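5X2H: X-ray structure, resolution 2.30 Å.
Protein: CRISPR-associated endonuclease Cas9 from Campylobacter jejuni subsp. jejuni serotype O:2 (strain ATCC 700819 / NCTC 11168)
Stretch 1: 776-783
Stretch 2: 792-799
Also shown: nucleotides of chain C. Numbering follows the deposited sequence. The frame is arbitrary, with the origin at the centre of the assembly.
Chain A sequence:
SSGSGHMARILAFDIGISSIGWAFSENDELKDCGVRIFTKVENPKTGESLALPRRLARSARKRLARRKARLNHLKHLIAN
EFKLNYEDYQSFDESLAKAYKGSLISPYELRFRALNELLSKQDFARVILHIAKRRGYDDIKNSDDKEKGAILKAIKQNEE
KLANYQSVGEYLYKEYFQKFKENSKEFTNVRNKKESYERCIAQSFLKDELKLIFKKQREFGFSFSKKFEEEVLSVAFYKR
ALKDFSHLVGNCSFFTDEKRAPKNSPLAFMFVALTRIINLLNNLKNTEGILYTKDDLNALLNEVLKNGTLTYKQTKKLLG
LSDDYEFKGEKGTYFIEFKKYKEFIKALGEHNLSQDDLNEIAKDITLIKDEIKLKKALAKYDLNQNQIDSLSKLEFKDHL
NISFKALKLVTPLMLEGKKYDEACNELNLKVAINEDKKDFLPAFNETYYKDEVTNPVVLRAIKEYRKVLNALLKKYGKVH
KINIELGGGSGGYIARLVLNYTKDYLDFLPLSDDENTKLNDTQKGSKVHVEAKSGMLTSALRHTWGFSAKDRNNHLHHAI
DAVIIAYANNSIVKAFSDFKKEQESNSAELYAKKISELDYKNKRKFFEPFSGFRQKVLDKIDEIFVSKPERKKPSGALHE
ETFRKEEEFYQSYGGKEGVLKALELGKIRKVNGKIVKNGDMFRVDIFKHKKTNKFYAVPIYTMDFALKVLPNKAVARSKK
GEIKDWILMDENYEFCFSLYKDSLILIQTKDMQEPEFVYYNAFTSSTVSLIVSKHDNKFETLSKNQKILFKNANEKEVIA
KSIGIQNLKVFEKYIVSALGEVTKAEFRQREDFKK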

ATOM      1  N   ASP A 776      23.347   6.927  19.287  1.00 50.61           N
ATOM      2  CA  ASP A 776      22.773   8.260  19.181  1.00 52.72           C
ATOM      3  C   ASP A 776      23.234   9.011  17.941  1.00 51.40           C
ATOM      4  O   ASP A 776      22.710  10.096  17.668  1.00 53.39           O
ATOM      5  CB  ASP A 776      23.111   9.084  20.432  1.00 55.57           C
ATOM      6  CG  ASP A 776      24.601   9.142  20.714  1.00 57.76           C
ATOM      7  OD1 ASP A 776      25.384   8.564  19.932  1.00 58.91           O
ATOM      8  OD2 ASP A 776      24.992   9.766  21.720  1.00 60.93           O
ATOM      9  N   ASN A 777      24.190   8.460  17.191  1.00 48.68           N
ATOM     10  CA  ASN A 777      24.763   9.124  16.020  1.00 50.45           C
ATOM     11  C   ASN A 777      25.289  10.515  16.375  1.00 54.66           C
ATOM     12  O   ASN A 777      25.217  11.453  15.579  1.00 58.82           O
ATOM     13  CB  ASN A 777      23.752   9.194  14.873  1.00 51.79           C
ATOM     14  CG  ASN A 777      24.411   9.451  13.533  1.00 53.85           C
ATOM     15  OD1 ASN A 777      25.090   8.581  12.989  1.00 54.77           O
ATOM     16  ND2 ASN A 777      24.216  10.650  12.995  1.00 53.62           N
ATOM     17  N   LYS A 778      25.822  10.649  17.587  1.00 53.01           N
ATOM     18  CA  LYS A 778      26.327  11.921  18.087  1.00 54.85           C
ATOM     19  C   LYS A 778      27.846  11.931  17.970  1.00 58.67           C
ATOM     20  O   LYS A 778      28.525  11.074  18.544  1.00 60.61           O
ATOM     21  CB  LYS A 778      25.893  12.146  19.535  1.00 52.99           C
ATOM     22  CG  LYS A 778      26.129  13.553  20.047  1.00 56.71           C
ATOM     23  CD  LYS A 778      25.682  13.681  21.495  1.00 60.67           C
ATOM     24  CE  LYS A 778      25.849  15.102  22.014  1.00 63.08           C
ATOM     25  NZ  LYS A 778      25.509  15.194  23.462  1.00 64.78           N
ATOM     26  N   PHE A 779      28.371  12.905  17.227  1.00 57.89           N
ATOM     27  CA  PHE A 779      29.799  13.009  16.963  1.00 56.73           C
ATOM     28  C   PHE A 779      30.563  13.719  18.073  1.00 59.96           C
ATOM     29  O   PHE A 779      31.760  13.460  18.245  1.00 62.03           O
ATOM     30  CB  PHE A 779      30.022  13.744  15.633  1.00 53.29           C
ATOM     31  CG  PHE A 779      31.463  14.045  15.331  1.00 52.65           C
ATOM     32  CD1 PHE A 779      32.305  13.053  14.858  1.00 49.30           C
ATOM     33  CD2 PHE A 779      31.970  15.323  15.504  1.00 55.04           C
ATOM     34  CE1 PHE A 779      33.632  13.324  14.577  1.00 54.34           C
ATOM     35  CE2 PHE A 779      33.299  15.602  15.225  1.00 57.27           C
ATOM     36  CZ  PHE A 779      34.130  14.600  14.760  1.00 56.22           C
ATOM     37  N   GLU A 780      29.899  14.583  18.843  1.00 61.84           N
ATOM     38  CA  GLU A 780      30.608  15.463  19.765  1.00 66.35           C
ATOM     39  C   GLU A 780      31.041  14.758  21.047  1.00 67.67           C
ATOM     40  O   GLU A 780      32.039  15.158  21.655  1.00 67.94           O
ATOM     41  CB  GLU A 780      29.739  16.677  20.105  1.00 68.13           C
ATOM     42  CG  GLU A 780      29.434  17.603  18.924  1.00 69.10           C
ATOM     43  CD  GLU A 780      28.336  17.076  18.003  1.00 66.55           C
ATOM     44  OE1 GLU A 780      27.831  15.958  18.238  1.00 63.44           O
ATOM     45  OE2 GLU A 780      27.982  17.785  17.037  1.00 65.03           O
ATOM     46  N   THR A 781      30.318  13.726  21.478  1.00 68.92           N
ATOM     47  CA  THR A 781      30.659  13.001  22.697  1.00 73.67           C
ATOM     48  C   THR A 781      31.659  11.876  22.461  1.00 73.83           C
ATOM     49  O   THR A 781      31.921  11.099  23.385  1.00 75.77           O
ATOM     50  CB  THR A 781      29.397  12.424  23.347  1.00 77.64           C
ATOM     51  OG1 THR A 781      28.691  11.615  22.397  1.00 76.30           O
ATOM     52  CG2 THR A 781      28.492  13.538  23.837  1.00 81.59           C
ATOM     53  N   LEU A 782      32.222  11.780  21.258  1.00 71.11           N
ATOM     54  CA  LEU A 782      33.079  10.656  20.900  1.00 64.03           C
ATOM     55  C   LEU A 782      34.279  10.562  21.833  1.00 62.28           C
ATOM     56  O   LEU A 782      35.088  11.492  21.919  1.00 61.31           O
ATOM     57  CB  LEU A 782      33.534  10.799  19.448  1.00 61.28           C
ATOM     58  CG  LEU A 782      33.224   9.643  18.494  1.00 59.57           C
ATOM     59  CD1 LEU A 782      31.922   8.954  18.866  1.00 54.66           C
ATOM     60  CD2 LEU A 782      33.160  10.153  17.066  1.00 59.63           C
ATOM     61  N   SER A 783      34.388   9.437  22.535  1.00 60.00           N
ATOM     62  CA  SER A 783      35.497   9.212  23.444  1.00 62.58           C
ATOM     63  C   SER A 783      36.736   8.765  22.673  1.00 62.06           C
ATOM     64  O   SER A 783      36.687   8.470  21.475  1.00 60.37           O
ATOM     65  CB  SER A 783      35.127   8.167  24.496  1.00 63.93           C
ATOM     66  OG  SER A 783      34.934   6.895  23.902  1.00 63.01           O
TER
ATOM     67  P    DG C   3      39.413   2.805   7.198  1.00 56.34           P
ATOM     68  OP1  DG C   3      40.390   3.856   7.563  1.00 55.93           O
ATOM     69  OP2  DG C   3      38.044   2.820   7.767  1.00 60.60           O
ATOM     70  O5'  DG C   3      39.248   2.770   5.609  1.00 53.98           O
ATOM     71  C5'  DG C   3      40.385   2.911   4.779  1.00 53.69           C
ATOM     72  C4'  DG C   3      39.978   3.364   3.391  1.00 53.78           C
ATOM     73  O4'  DG C   3      39.527   2.223   2.618  1.00 50.58           O
ATOM     74  C3'  DG C   3      38.838   4.384   3.351  1.00 56.91           C
ATOM     75  O3'  DG C   3      39.125   5.378   2.374  1.00 61.49           O
ATOM     76  C2'  DG C   3      37.626   3.537   2.961  1.00 50.40           C
ATOM     77  C1'  DG C   3      38.265   2.499   2.053  1.00 49.07           C
ATOM     78  N9   DG C   3      37.522   1.244   1.971  1.00 47.74           N
ATOM     79  C8   DG C   3      36.989   0.524   3.013  1.00 44.98           C
ATOM     80  N7   DG C   3      36.397  -0.573   2.635  1.00 42.06           N
ATOM     81  C5   DG C   3      36.549  -0.583   1.254  1.00 42.29           C
ATOM     82  C6   DG C   3      36.115  -1.528   0.295  1.00 42.14           C
ATOM     83  O6   DG C   3      35.482  -2.576   0.481  1.00 41.84           O
ATOM     84  N1   DG C   3      36.483  -1.155  -0.997  1.00 44.19           N
ATOM     85  C2   DG C   3      37.184  -0.015  -1.317  1.00 45.28           C
ATOM     86  N2   DG C   3      37.451   0.179  -2.618  1.00 45.75           N
ATOM     87  N3   DG C   3      37.594   0.874  -0.427  1.00 43.47           N
ATOM     88  C4   DG C   3      37.242   0.526   0.833  1.00 44.35           C
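Stretch 2 (792-799) NANEKEVI

Two irregular segments can be held in register when one side-chain amide does the pairing that a neighbouring strand would otherwise do, and stretch 2 of this Cas9 lies on stretch 1 in just this way. Asn777, with positive backbone angles (phi 54°, psi 35°) and chi1 in the t well, reaches across with both ends of its carboxamide. Its OD1 accepts a nearly straight hydrogen bond from Val798 N at 2.9 Å (172°), while its ND2 donates to Lys796 O at 3.2 Å (149°). One planar group thus satisfies a donor and an acceptor two residues apart, and the CA of Glu797 passes between them, 3.4 Å from Asn777 OD1.

The receiving backbone makes a bend, and Asn794 bonds across it. Asn794 OD1 accepts from Lys796 N at 3.0 Å and from Glu797 N at 3.1 Å, and Asn794 N donates to Glu797 O at 3.2 Å; from Asn794 to Glu797 the chain makes a compact bend rather than an extended strand. Opposite chain directions follow from the register: Asn777 lies nearest Val798 (CA to CA, 5.1 Å) and Phe779 nearest Glu795 (CA to CA, 5.4 Å).

Outward from the amide, packing takes over. Phe779 opens a type I turn that ends at Leu782, and both residues direct their CA-to-CB bonds toward stretch 2. The Phe779 ring lays one face against the peptide joining Asn794 to Glu795, with Phe779 CG 3.9 Å from Glu795 N, and its CD1 lies 3.8 Å from Ala793 CB. Leu782 CD2 meets Ala793 CB, the same methyl, at 3.7 Å. Val798, buried, completes the apolar patch: its CG2 is 4.1 Å from Phe779 CB, and its CG1 is 4.1 Å from Leu782 CD1. Beyond this contact, the CA-to-CB bond of Asn792 points away from stretch 1, and its ND2 donates to OP2 of DG3 at 2.9 Å.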

ATOM      1  N   ASN A 792      36.336   7.461  11.031  1.00 48.54           N
ATOM      2  CA  ASN A 792      35.867   8.283   9.923  1.00 52.87           C
ATOM      3  C   ASN A 792      34.595   9.053  10.263  1.00 56.85           C
ATOM      4  O   ASN A 792      33.891   9.513   9.358  1.00 57.33           O
ATOM      5  CB  ASN A 792      35.641   7.414   8.685  1.00 51.25           C
ATOM      6  CG  ASN A 792      36.894   6.688   8.253  1.00 50.57           C
ATOM      7  OD1 ASN A 792      37.985   7.257   8.263  1.00 56.16           O
ATOM      8  ND2 ASN A 792      36.751   5.421   7.886  1.00 46.35           N
ATOM      9  N   ALA A 793      34.288   9.207  11.547  1.00 55.17           N
ATOM     10  CA  ALA A 793      33.069   9.890  11.945  1.00 53.90           C
ATOM     11  C   ALA A 793      33.185  11.391  11.710  1.00 54.34           C
ATOM     12  O   ALA A 793      34.274  11.968  11.740  1.00 56.99           O
ATOM     13  CB  ALA A 793      32.757   9.616  13.417  1.00 56.32           C
ATOM     14  N   ASN A 794      32.039  12.022  11.471  1.00 55.63           N
ATOM     15  CA  ASN A 794      31.965  13.461  11.270  1.00 54.78           C
ATOM     16  C   ASN A 794      30.686  13.971  11.924  1.00 54.19           C
ATOM     17  O   ASN A 794      29.924  13.207  12.524  1.00 48.35           O
ATOM     18  CB  ASN A 794      32.027  13.813   9.777  1.00 53.08           C
ATOM     19  CG  ASN A 794      30.971  13.087   8.960  1.00 49.14           C
ATOM     20  OD1 ASN A 794      29.797  13.065   9.324  1.00 47.12           O
ATOM     21  ND2 ASN A 794      31.390  12.479   7.856  1.00 44.87           N
ATOM     22  N   GLU A 795      30.443  15.276  11.787  1.00 56.04           N
ATOM     23  CA  GLU A 795      29.324  15.919  12.464  1.00 58.22           C
ATOM     24  C   GLU A 795      27.958  15.426  11.995  1.00 62.46           C
ATOM     25  O   GLU A 795      26.959  15.723  12.657  1.00 65.00           O
ATOM     26  CB  GLU A 795      29.407  17.437  12.279  1.00 59.46           C
ATOM     27  CG  GLU A 795      30.499  18.120  13.108  1.00 61.04           C
ATOM     28  CD  GLU A 795      31.875  18.072  12.461  1.00 63.12           C
ATOM     29  OE1 GLU A 795      32.748  18.871  12.865  1.00 66.27           O
ATOM     30  OE2 GLU A 795      32.089  17.244  11.549  1.00 62.52           O
ATOM     31  N   LYS A 796      27.880  14.684  10.886  1.00 62.45           N
ATOM     32  CA  LYS A 796      26.588  14.270  10.355  1.00 63.51           C
ATOM     33  C   LYS A 796      26.278  12.791  10.545  1.00 60.13           C
ATOM     34  O   LYS A 796      25.102  12.419  10.500  1.00 58.49           O
ATOM     35  CB  LYS A 796      26.484  14.614   8.859  1.00 66.45           C
ATOM     36  CG  LYS A 796      26.948  13.512   7.918  1.00 67.99           C
ATOM     37  CD  LYS A 796      25.918  13.248   6.821  1.00 68.64           C
ATOM     38  CE  LYS A 796      26.206  14.053   5.563  1.00 70.17           C
ATOM     39  NZ  LYS A 796      27.334  13.484   4.770  1.00 71.71           N
ATOM     40  N   GLU A 797      27.284  11.943  10.762  1.00 59.27           N
ATOM     41  CA  GLU A 797      27.032  10.520  10.947  1.00 56.91           C
ATOM     42  C   GLU A 797      28.217   9.874  11.648  1.00 52.04           C
ATOM     43  O   GLU A 797      29.371  10.226  11.387  1.00 54.16           O
ATOM     44  CB  GLU A 797      26.760   9.823   9.608  1.00 59.76           C
ATOM     45  CG  GLU A 797      27.855  10.009   8.573  1.00 65.50           C
ATOM     46  CD  GLU A 797      27.454   9.505   7.200  1.00 70.49           C
ATOM     47  OE1 GLU A 797      26.251   9.239   6.989  1.00 70.50           O
ATOM     48  OE2 GLU A 797      28.344   9.374   6.331  1.00 73.44           O
ATOM     49  N   VAL A 798      27.919   8.930  12.541  1.00 47.66           N
ATOM     50  CA  VAL A 798      28.949   8.173  13.243  1.00 47.75           C
ATOM     51  C   VAL A 798      28.798   6.708  12.856  1.00 48.00           C
ATOM     52  O   VAL A 798      28.124   5.933  13.547  1.00 44.86           O
ATOM     53  CB  VAL A 798      28.857   8.360  14.768  1.00 47.37           C
ATOM     54  CG1 VAL A 798      30.065   7.728  15.450  1.00 45.56           C
ATOM     55  CG2 VAL A 798      28.747   9.837  15.120  1.00 47.81           C
ATOM     56  N   ILE A 799      29.420   6.324  11.746  1.00 48.32           N
ATOM     57  CA  ILE A 799      29.292   4.985  11.188  1.00 43.06           C
ATOM     58  C   ILE A 799      30.683   4.458  10.877  1.00 41.71           C
ATOM     59  O   ILE A 799      31.520   5.178  10.322  1.00 42.10           O
ATOM     60  CB  ILE A 799      28.409   4.982   9.920  1.00 39.41           C
ATOM     61  CG1 ILE A 799      27.007   5.518  10.232  1.00 41.12           C
ATOM     62  CG2 ILE A 799      28.314   3.583   9.337  1.00 36.16           C
ATOM     63  CD1 ILE A 799      26.122   5.678   8.996  1.00 37.93           C
TER